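Local coordinates for Non-structural protein 9 (Avian infectious bronchitis virus, PDB 5C94), which probably binds RNA as a homodimer and takes part in the viral replication machinery as a coronavirus replicase subunit, at residues S51-K56 and V88-F93; V70-P75 and Y92-T97. All coordinates share one frame; numbering follows the deposited sequence.

Interaction 1 of 2, residues S51-K56 and V88-F93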
ATOM      1  N   SER A  51      14.786 -14.989  -0.577  1.00 24.26           N
ATOM      2  CA  SER A  51      14.513 -16.323  -1.115  1.00 25.22           C
ATOM      3  C   SER A  51      14.404 -17.325   0.024  1.00 21.66           C
ATOM      4  O   SER A  51      13.808 -18.389  -0.108  1.00 27.75           O
ATOM      5  CB  SER A  51      15.617 -16.750  -2.064  1.00 22.20           C
ATOM      6  OG  SER A  51      16.878 -16.342  -1.557  1.00 34.88           O
ATOM      7  N   ASN A  52      15.019 -16.967   1.143  1.00 19.16           N
ATOM      8  CA  ASN A  52      15.026 -17.769   2.355  1.00 21.88           C
ATOM      9  C   ASN A  52      13.712 -17.627   3.158  1.00 22.62           C
ATOM     10  O   ASN A  52      13.332 -16.518   3.540  1.00 21.90           O
ATOM     11  CB  ASN A  52      16.233 -17.342   3.201  1.00 20.00           C
ATOM     12  CG  ASN A  52      16.507 -18.263   4.374  1.00 24.29           C
ATOM     13  OD1 ASN A  52      15.591 -18.712   5.081  1.00 25.86           O
ATOM     14  ND2 ASN A  52      17.795 -18.507   4.625  1.00 19.22           N
ATOM     15  N   PRO A  53      13.027 -18.751   3.423  1.00 14.35           N
ATOM     16  CA  PRO A  53      11.769 -18.783   4.191  1.00 20.57           C
ATOM     17  C   PRO A  53      11.931 -18.869   5.715  1.00 22.90           C
ATOM     18  O   PRO A  53      10.928 -18.856   6.431  1.00 22.29           O
ATOM     19  CB  PRO A  53      11.092 -20.061   3.689  1.00 15.72           C
ATOM     20  CG  PRO A  53      12.262 -20.987   3.421  1.00 13.89           C
ATOM     21  CD  PRO A  53      13.347 -20.066   2.838  1.00 12.05           C
ATOM     22  N   ASN A  54      13.158 -18.945   6.215  1.00 23.26           N
ATOM     23  CA  ASN A  54      13.339 -19.228   7.634  1.00 26.62           C
ATOM     24  C   ASN A  54      13.797 -18.064   8.479  1.00 29.25           C
ATOM     25  O   ASN A  54      14.193 -18.264   9.631  1.00 36.80           O
ATOM     26  CB  ASN A  54      14.335 -20.359   7.802  1.00 30.60           C
ATOM     27  CG  ASN A  54      13.924 -21.581   7.049  1.00 26.21           C
ATOM     28  OD1 ASN A  54      12.880 -22.161   7.333  1.00 28.15           O
ATOM     29  ND2 ASN A  54      14.731 -21.979   6.074  1.00 19.58           N
ATOM     30  N   LEU A  55      13.752 -16.859   7.919  1.00 21.11           N
ATOM     31  CA  LEU A  55      14.288 -15.695   8.608  1.00 16.42           C
ATOM     32  C   LEU A  55      13.403 -15.286   9.781  1.00 24.35           C
ATOM     33  O   LEU A  55      12.176 -15.452   9.733  1.00 23.43           O
ATOM     34  CB  LEU A  55      14.448 -14.538   7.635  1.00 17.87           C
ATOM     35  CG  LEU A  55      15.285 -14.882   6.408  1.00 22.38           C
ATOM     36  CD1 LEU A  55      15.345 -13.692   5.487  1.00 16.46           C
ATOM     37  CD2 LEU A  55      16.688 -15.324   6.815  1.00 21.18           C
ATOM     38  N   LYS A  56      14.021 -14.785  10.838  1.00 20.73           N
ATOM     39  CA  LYS A  56      13.310 -14.333  12.013  1.00 14.72           C
ATOM     40  C   LYS A  56      13.663 -12.954  12.487  1.00 22.36           C
ATOM     41  O   LYS A  56      12.953 -12.380  13.240  1.00 31.13           O
ATOM     42  CB  LYS A  56      13.611 -15.214  13.217  1.00 20.83           C
ATOM     43  CG  LYS A  56      13.055 -16.618  13.232  1.00 26.37           C
ATOM     44  CD  LYS A  56      11.661 -16.700  12.691  1.00 36.93           C
ATOM     45  CE  LYS A  56      10.803 -17.647  13.475  1.00 47.40           C
ATOM     46  NZ  LYS A  56       9.824 -16.929  14.329  1.00 54.68           N
ATOM     47  N   VAL A  88       9.971 -17.253  -6.580  1.00 24.85           N
ATOM     48  CA  VAL A  88       9.316 -17.291  -5.291  1.00 29.44           C
ATOM     49  C   VAL A  88      10.055 -16.366  -4.335  1.00 25.04           C
ATOM     50  O   VAL A  88      11.247 -16.531  -4.110  1.00 32.28           O
ATOM     51  CB  VAL A  88       9.275 -18.705  -4.707  1.00 27.39           C
ATOM     52  CG1 VAL A  88       8.752 -18.649  -3.296  1.00 30.33           C
ATOM     53  CG2 VAL A  88       8.390 -19.604  -5.558  1.00 29.81           C
ATOM     54  N   VAL A  89       9.337 -15.386  -3.797  1.00 23.92           N
ATOM     55  CA  VAL A  89       9.894 -14.414  -2.863  1.00 23.88           C
ATOM     56  C   VAL A  89       9.114 -14.434  -1.553  1.00 20.69           C
ATOM     57  O   VAL A  89       7.886 -14.445  -1.553  1.00 28.86           O
ATOM     58  CB  VAL A  89       9.873 -12.989  -3.457  1.00 26.81           C
ATOM     59  CG1 VAL A  89      10.442 -11.979  -2.468  1.00 15.41           C
ATOM     60  CG2 VAL A  89      10.652 -12.946  -4.783  1.00 16.80           C
ATOM     61  N   TYR A  90       9.836 -14.461  -0.439  1.00 25.62           N
ATOM     62  CA  TYR A  90       9.235 -14.426   0.893  1.00 15.63           C
ATOM     63  C   TYR A  90       9.263 -13.012   1.432  1.00 14.78           C
ATOM     64  O   TYR A  90      10.308 -12.357   1.445  1.00 23.13           O
ATOM     65  CB  TYR A  90       9.970 -15.391   1.833  1.00 15.26           C
ATOM     66  CG  TYR A  90       9.807 -16.812   1.366  1.00 23.00           C
ATOM     67  CD1 TYR A  90       8.690 -17.557   1.736  1.00 26.50           C
ATOM     68  CD2 TYR A  90      10.719 -17.389   0.490  1.00 21.83           C
ATOM     69  CE1 TYR A  90       8.512 -18.861   1.288  1.00 20.72           C
ATOM     70  CE2 TYR A  90      10.537 -18.695   0.023  1.00 17.35           C
ATOM     71  CZ  TYR A  90       9.430 -19.418   0.429  1.00 20.84           C
ATOM     72  OH  TYR A  90       9.238 -20.706  -0.010  1.00 29.01           O
ATOM     73  N   LEU A  91       8.104 -12.526   1.847  1.00 16.73           N
ATOM     74  CA  LEU A  91       7.979 -11.147   2.292  1.00 17.14           C
ATOM     75  C   LEU A  91       7.626 -11.151   3.777  1.00 27.25           C
ATOM     76  O   LEU A  91       6.608 -11.731   4.190  1.00 22.97           O
ATOM     77  CB  LEU A  91       6.933 -10.414   1.455  1.00 20.80           C
ATOM     78  CG  LEU A  91       6.577  -8.926   1.626  1.00 27.82           C
ATOM     79  CD1 LEU A  91       5.514  -8.776   2.659  1.00 28.96           C
ATOM     80  CD2 LEU A  91       7.751  -8.062   1.982  1.00 26.07           C
ATOM     81  N   TYR A  92       8.505 -10.540   4.570  1.00 13.65           N
ATOM     82  CA  TYR A  92       8.355 -10.488   6.011  1.00 12.39           C
ATOM     83  C   TYR A  92       8.111  -9.062   6.437  1.00 15.87           C
ATOM     84  O   TYR A  92       8.966  -8.204   6.212  1.00 22.46           O
ATOM     85  CB  TYR A  92       9.614 -10.967   6.746  1.00 20.54           C
ATOM     86  CG  TYR A  92      10.208 -12.306   6.386  1.00 21.83           C
ATOM     87  CD1 TYR A  92      10.940 -12.489   5.209  1.00 11.51           C
ATOM     88  CD2 TYR A  92      10.094 -13.369   7.267  1.00 20.33           C
ATOM     89  CE1 TYR A  92      11.503 -13.719   4.912  1.00 15.26           C
ATOM     90  CE2 TYR A  92      10.648 -14.585   6.993  1.00 21.81           C
ATOM     91  CZ  TYR A  92      11.349 -14.763   5.826  1.00 26.67           C
ATOM     92  OH  TYR A  92      11.896 -15.997   5.607  1.00 20.33           O
ATOM     93  N   PHE A  93       6.983  -8.801   7.073  1.00 15.49           N
ATOM     94  CA  PHE A  93       6.794  -7.498   7.677  1.00 20.45           C
ATOM     95  C   PHE A  93       7.479  -7.513   9.017  1.00 23.97           C
ATOM     96  O   PHE A  93       7.629  -8.551   9.655  1.00 21.16           O
ATOM     97  CB  PHE A  93       5.319  -7.141   7.832  1.00 16.39           C
ATOM     98  CG  PHE A  93       4.622  -6.901   6.531  1.00 17.96           C
ATOM     99  CD1 PHE A  93       4.877  -5.749   5.794  1.00 13.84           C
ATOM    100  CD2 PHE A  93       3.728  -7.840   6.030  1.00 15.86           C
ATOM    101  CE1 PHE A  93       4.235  -5.528   4.587  1.00 21.22           C
ATOM    102  CE2 PHE A  93       3.078  -7.631   4.827  1.00 15.71           C
ATOM    103  CZ  PHE A  93       3.332  -6.475   4.098  1.00 18.44           C
TER
HETATM  104  O   HOH W   1      12.909 -18.873  -3.121  1.00 46.11           O
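Pro53 lies flat over the ring of Tyr90: its CB sits above the centre of one face, 3.7 Å from the ring centroid and only 12° off the ring normal, a CH-pi contact. Tyr90 CG is anti to the carbonyl carbon (chi1 -64°), which lifts the ring from strand 85-93 toward the loop 51-56. The carbonyl of Ser51 comes to the same ring obliquely, Ser51 O standing 3.3 Å from Tyr90 CE2. Tyr92, two residues along the strand, uses its tip instead. Its hydroxyl donates to Asn52 O, which lies in the ring plane at the edge, and accepts from the Leu55 backbone, with Leu55 N 3.1 Å from Tyr92 OH. The hydroxyl is modelled too close to Pro53, so the exact lengths of both bonds are doubtful. The Leu55 side chain crosses Tyr92 at about a right angle, Leu55 CB touching Tyr92 CZ at 3.6 Å. Asn52 shapes the loop from within as an Asx turn: Asn52 OD1 accepts from Asn54 N at 2.7 Å, in the carbonyl plane. At the other end, a water donates to both Ser51 O and Val88 O. The two tyrosines thus grip the loop differently, Tyr90 by its face and Tyr92 through a phenol that, as modelled, donates to Asn52 O and accepts from Leu55 N, and so probably ties the start of the turn to the residue after it.

Interaction 2 of 2, residues V70-P75 and Y92-T97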
ATOM      1  N   VAL A  70      15.500  -5.998  14.397  1.00 19.67           N
ATOM      2  CA  VAL A  70      14.042  -6.057  14.497  1.00 17.86           C
ATOM      3  C   VAL A  70      13.528  -7.484  14.253  1.00 20.24           C
ATOM      4  O   VAL A  70      14.096  -8.248  13.459  1.00 16.49           O
ATOM      5  CB  VAL A  70      13.345  -5.097  13.490  1.00 21.02           C
ATOM      6  CG1 VAL A  70      13.759  -3.664  13.746  1.00 14.78           C
ATOM      7  CG2 VAL A  70      13.668  -5.485  12.057  1.00 21.92           C
ATOM      8  N   ASP A  71      12.464  -7.835  14.968  1.00 16.59           N
ATOM      9  CA  ASP A  71      11.783  -9.113  14.793  1.00 18.66           C
ATOM     10  C   ASP A  71      10.913  -9.102  13.534  1.00 21.79           C
ATOM     11  O   ASP A  71      10.422  -8.053  13.105  1.00 23.73           O
ATOM     12  CB  ASP A  71      10.932  -9.425  16.032  1.00 22.73           C
ATOM     13  CG  ASP A  71      11.780  -9.748  17.266  1.00 34.76           C
ATOM     14  OD1 ASP A  71      12.928 -10.235  17.124  1.00 31.79           O
ATOM     15  OD2 ASP A  71      11.304  -9.483  18.388  1.00 50.12           O
ATOM     16  N   LEU A  72      10.713 -10.280  12.959  1.00 22.47           N
ATOM     17  CA  LEU A  72       9.894 -10.432  11.765  1.00 24.21           C
ATOM     18  C   LEU A  72       8.619 -11.235  12.061  1.00 22.24           C
ATOM     19  O   LEU A  72       8.663 -12.220  12.795  1.00 26.51           O
ATOM     20  CB  LEU A  72      10.710 -11.123  10.663  1.00 17.43           C
ATOM     21  CG  LEU A  72      12.029 -10.451  10.288  1.00 19.62           C
ATOM     22  CD1 LEU A  72      12.780 -11.278   9.255  1.00 14.96           C
ATOM     23  CD2 LEU A  72      11.751  -9.046   9.763  1.00 26.54           C
ATOM     24  N   ASP A  73       7.491 -10.816  11.492  1.00 23.57           N
ATOM     25  CA  ASP A  73       6.305 -11.664  11.447  1.00 23.57           C
ATOM     26  C   ASP A  73       6.581 -12.876  10.550  1.00 24.75           C
ATOM     27  O   ASP A  73       7.570 -12.901   9.812  1.00 24.03           O
ATOM     28  CB  ASP A  73       5.102 -10.882  10.929  1.00 23.52           C
ATOM     29  CG  ASP A  73       4.603  -9.835  11.919  1.00 28.73           C
ATOM     30  OD1 ASP A  73       4.929  -9.919  13.123  1.00 24.36           O
ATOM     31  OD2 ASP A  73       3.857  -8.930  11.486  1.00 37.15           O
ATOM     32  N   PRO A  74       5.720 -13.900  10.602  1.00 25.74           N
ATOM     33  CA  PRO A  74       5.982 -14.964   9.618  1.00 20.42           C
ATOM     34  C   PRO A  74       5.791 -14.445   8.181  1.00 26.04           C
ATOM     35  O   PRO A  74       5.027 -13.509   7.977  1.00 18.86           O
ATOM     36  CB  PRO A  74       4.947 -16.030   9.968  1.00 15.36           C
ATOM     37  CG  PRO A  74       4.520 -15.688  11.422  1.00 16.29           C
ATOM     38  CD  PRO A  74       4.588 -14.214  11.498  1.00 15.13           C
ATOM     39  N   PRO A  75       6.471 -15.051   7.198  1.00 23.73           N
ATOM     40  CA  PRO A  75       6.474 -14.489   5.847  1.00 25.75           C
ATOM     41  C   PRO A  75       5.227 -14.833   5.007  1.00 29.65           C
ATOM     42  O   PRO A  75       4.682 -15.920   5.171  1.00 25.62           O
ATOM     43  CB  PRO A  75       7.723 -15.126   5.230  1.00 19.67           C
ATOM     44  CG  PRO A  75       7.744 -16.506   5.862  1.00 15.87           C
ATOM     45  CD  PRO A  75       7.333 -16.250   7.302  1.00 14.84           C
ATOM     46  N   TYR A  92       8.505 -10.540   4.570  1.00 13.65           N
ATOM     47  CA  TYR A  92       8.355 -10.488   6.011  1.00 12.39           C
ATOM     48  C   TYR A  92       8.111  -9.062   6.437  1.00 15.87           C
ATOM     49  O   TYR A  92       8.966  -8.204   6.212  1.00 22.46           O
ATOM     50  CB  TYR A  92       9.614 -10.967   6.746  1.00 20.54           C
ATOM     51  CG  TYR A  92      10.208 -12.306   6.386  1.00 21.83           C
ATOM     52  CD1 TYR A  92      10.940 -12.489   5.209  1.00 11.51           C
ATOM     53  CD2 TYR A  92      10.094 -13.369   7.267  1.00 20.33           C
ATOM     54  CE1 TYR A  92      11.503 -13.719   4.912  1.00 15.26           C
ATOM     55  CE2 TYR A  92      10.648 -14.585   6.993  1.00 21.81           C
ATOM     56  CZ  TYR A  92      11.349 -14.763   5.826  1.00 26.67           C
ATOM     57  OH  TYR A  92      11.896 -15.997   5.607  1.00 20.33           O
ATOM     58  N   PHE A  93       6.983  -8.801   7.073  1.00 15.49           N
ATOM     59  CA  PHE A  93       6.794  -7.498   7.677  1.00 20.45           C
ATOM     60  C   PHE A  93       7.479  -7.513   9.017  1.00 23.97           C
ATOM     61  O   PHE A  93       7.629  -8.551   9.655  1.00 21.16           O
ATOM     62  CB  PHE A  93       5.319  -7.141   7.832  1.00 16.39           C
ATOM     63  CG  PHE A  93       4.622  -6.901   6.531  1.00 17.96           C
ATOM     64  CD1 PHE A  93       4.877  -5.749   5.794  1.00 13.84           C
ATOM     65  CD2 PHE A  93       3.728  -7.840   6.030  1.00 15.86           C
ATOM     66  CE1 PHE A  93       4.235  -5.528   4.587  1.00 21.22           C
ATOM     67  CE2 PHE A  93       3.078  -7.631   4.827  1.00 15.71           C
ATOM     68  CZ  PHE A  93       3.332  -6.475   4.098  1.00 18.44           C
ATOM     69  N   ILE A  94       7.904  -6.341   9.430  1.00 23.05           N
ATOM     70  CA  ILE A  94       8.558  -6.177  10.696  1.00 25.47           C
ATOM     71  C   ILE A  94       7.519  -6.118  11.832  1.00 23.19           C
ATOM     72  O   ILE A  94       6.439  -5.554  11.662  1.00 28.60           O
ATOM     73  CB  ILE A  94       9.438  -4.929  10.607  1.00 23.59           C
ATOM     74  CG1 ILE A  94      10.707  -5.331   9.850  1.00 23.56           C
ATOM     75  CG2 ILE A  94       9.714  -4.315  11.974  1.00 12.91           C
ATOM     76  CD1 ILE A  94      11.488  -4.213   9.346  1.00 24.86           C
ATOM     77  N   LYS A  95       7.838  -6.749  12.960  1.00 25.47           N
ATOM     78  CA  LYS A  95       6.934  -6.847  14.097  1.00 27.56           C
ATOM     79  C   LYS A  95       6.335  -5.488  14.409  1.00 32.83           C
ATOM     80  O   LYS A  95       7.079  -4.507  14.553  1.00 31.49           O
ATOM     81  CB  LYS A  95       7.668  -7.385  15.329  1.00 40.78           C
ATOM     82  CG  LYS A  95       6.974  -8.534  16.043  1.00 44.86           C
ATOM     83  CD  LYS A  95       7.170  -9.829  15.260  1.00 52.20           C
ATOM     84  CE  LYS A  95       6.765 -11.066  16.054  1.00 52.79           C
ATOM     85  NZ  LYS A  95       6.826 -12.305  15.213  1.00 52.29           N
ATOM     86  N   ASN A  96       4.999  -5.442  14.467  1.00 25.58           N
ATOM     87  CA  ASN A  96       4.237  -4.254  14.880  1.00 30.44           C
ATOM     88  C   ASN A  96       4.198  -3.114  13.878  1.00 28.59           C
ATOM     89  O   ASN A  96       3.943  -1.971  14.249  1.00 32.20           O
ATOM     90  CB  ASN A  96       4.768  -3.703  16.204  1.00 26.98           C
ATOM     91  CG  ASN A  96       4.765  -4.742  17.303  1.00 37.57           C
ATOM     92  OD1 ASN A  96       5.747  -4.889  18.037  1.00 45.37           O
ATOM     93  ND2 ASN A  96       3.664  -5.493  17.405  1.00 24.92           N
ATOM     94  N   THR A  97       4.446  -3.421  12.614  1.00 19.93           N
ATOM     95  CA  THR A  97       4.358  -2.411  11.584  1.00 21.58           C
ATOM     96  C   THR A  97       2.897  -1.977  11.490  1.00 20.85           C
ATOM     97  O   THR A  97       1.995  -2.800  11.633  1.00 22.61           O
ATOM     98  CB  THR A  97       4.881  -2.947  10.238  1.00 24.74           C
ATOM     99  OG1 THR A  97       6.297  -3.142  10.334  1.00 23.76           O
ATOM    100  CG2 THR A  97       4.595  -1.955   9.112  1.00 21.59           C
TER
HETATM  101  O   HOH W   2       3.041  -7.861  14.703  1.00 28.76           O
HETATM  102  O   HOH W   3       5.048 -10.791   7.262  1.00 30.00           O
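Leu72 and Ile94 face each other as a single non-hydrogen-bonded antiparallel pair, flanked by bonds from Lys95 N to Asp71 O (2.9 Å, 177°) and from Asp73 N to Phe93 O (2.9 Å), the latter donor nearly along the C=O axis. Val70 and Leu72 close on the Ile94 side chain with one methyl each: Val70 CG2 lies 3.7 Å from Ile94 CG1, and Leu72 CD2 meets the same carbon. Leu72 CD1 leans obliquely on the Tyr92 ring, while Pro75 covers one face of it, CB 3.6 Å from the centroid. Lys95, bent at its second torsion (chi2 76°), folds back across Asp73 so that Lys95 NZ reaches Leu72 O at 3.0 Å from above the carbonyl plane. Its salt bridge to Asp73 OD1 is long, 3.7 Å; Asp73 OD2 pairs with Arg102 of helix 99-109. Two waters extend the seam, one between Pro74 O and Phe93 N, one between Asp73 OD1 and Asn96 N. Ile94 to Thr97 form a type II turn, Thr97 N and OG1 both donating to Ile94 O. The bridge, just past the ends of strand 67-71 and strand 85-93, brings the edge of the curved sheet back onto strand 85-93, consistent with the small beta-barrel of coronavirus nsp9.

From the N terminus, the loop 51-56 follows strand 42-50, and interaction 1 folds it back on strand 85-93, enclosing 31 intervening residues. Segment 70-75 lies inside that span, and its pairing with 92-97 in interaction 2 closes a shorter excursion of 16 residues through strand 76-82. The spans overlap without nesting cleanly, because 92-97 runs past the end of 88-93; Tyr92 and Phe93 belong to both. The two first segments also meet directly, with a probable hydrogen bond from Leu72 N to Lys56 O at 3.1 Å. Together the contacts gather the loop before strand 57-61 and the end of strand 67-71 onto strand 85-93, whose Phe93 packs on helix 99-109.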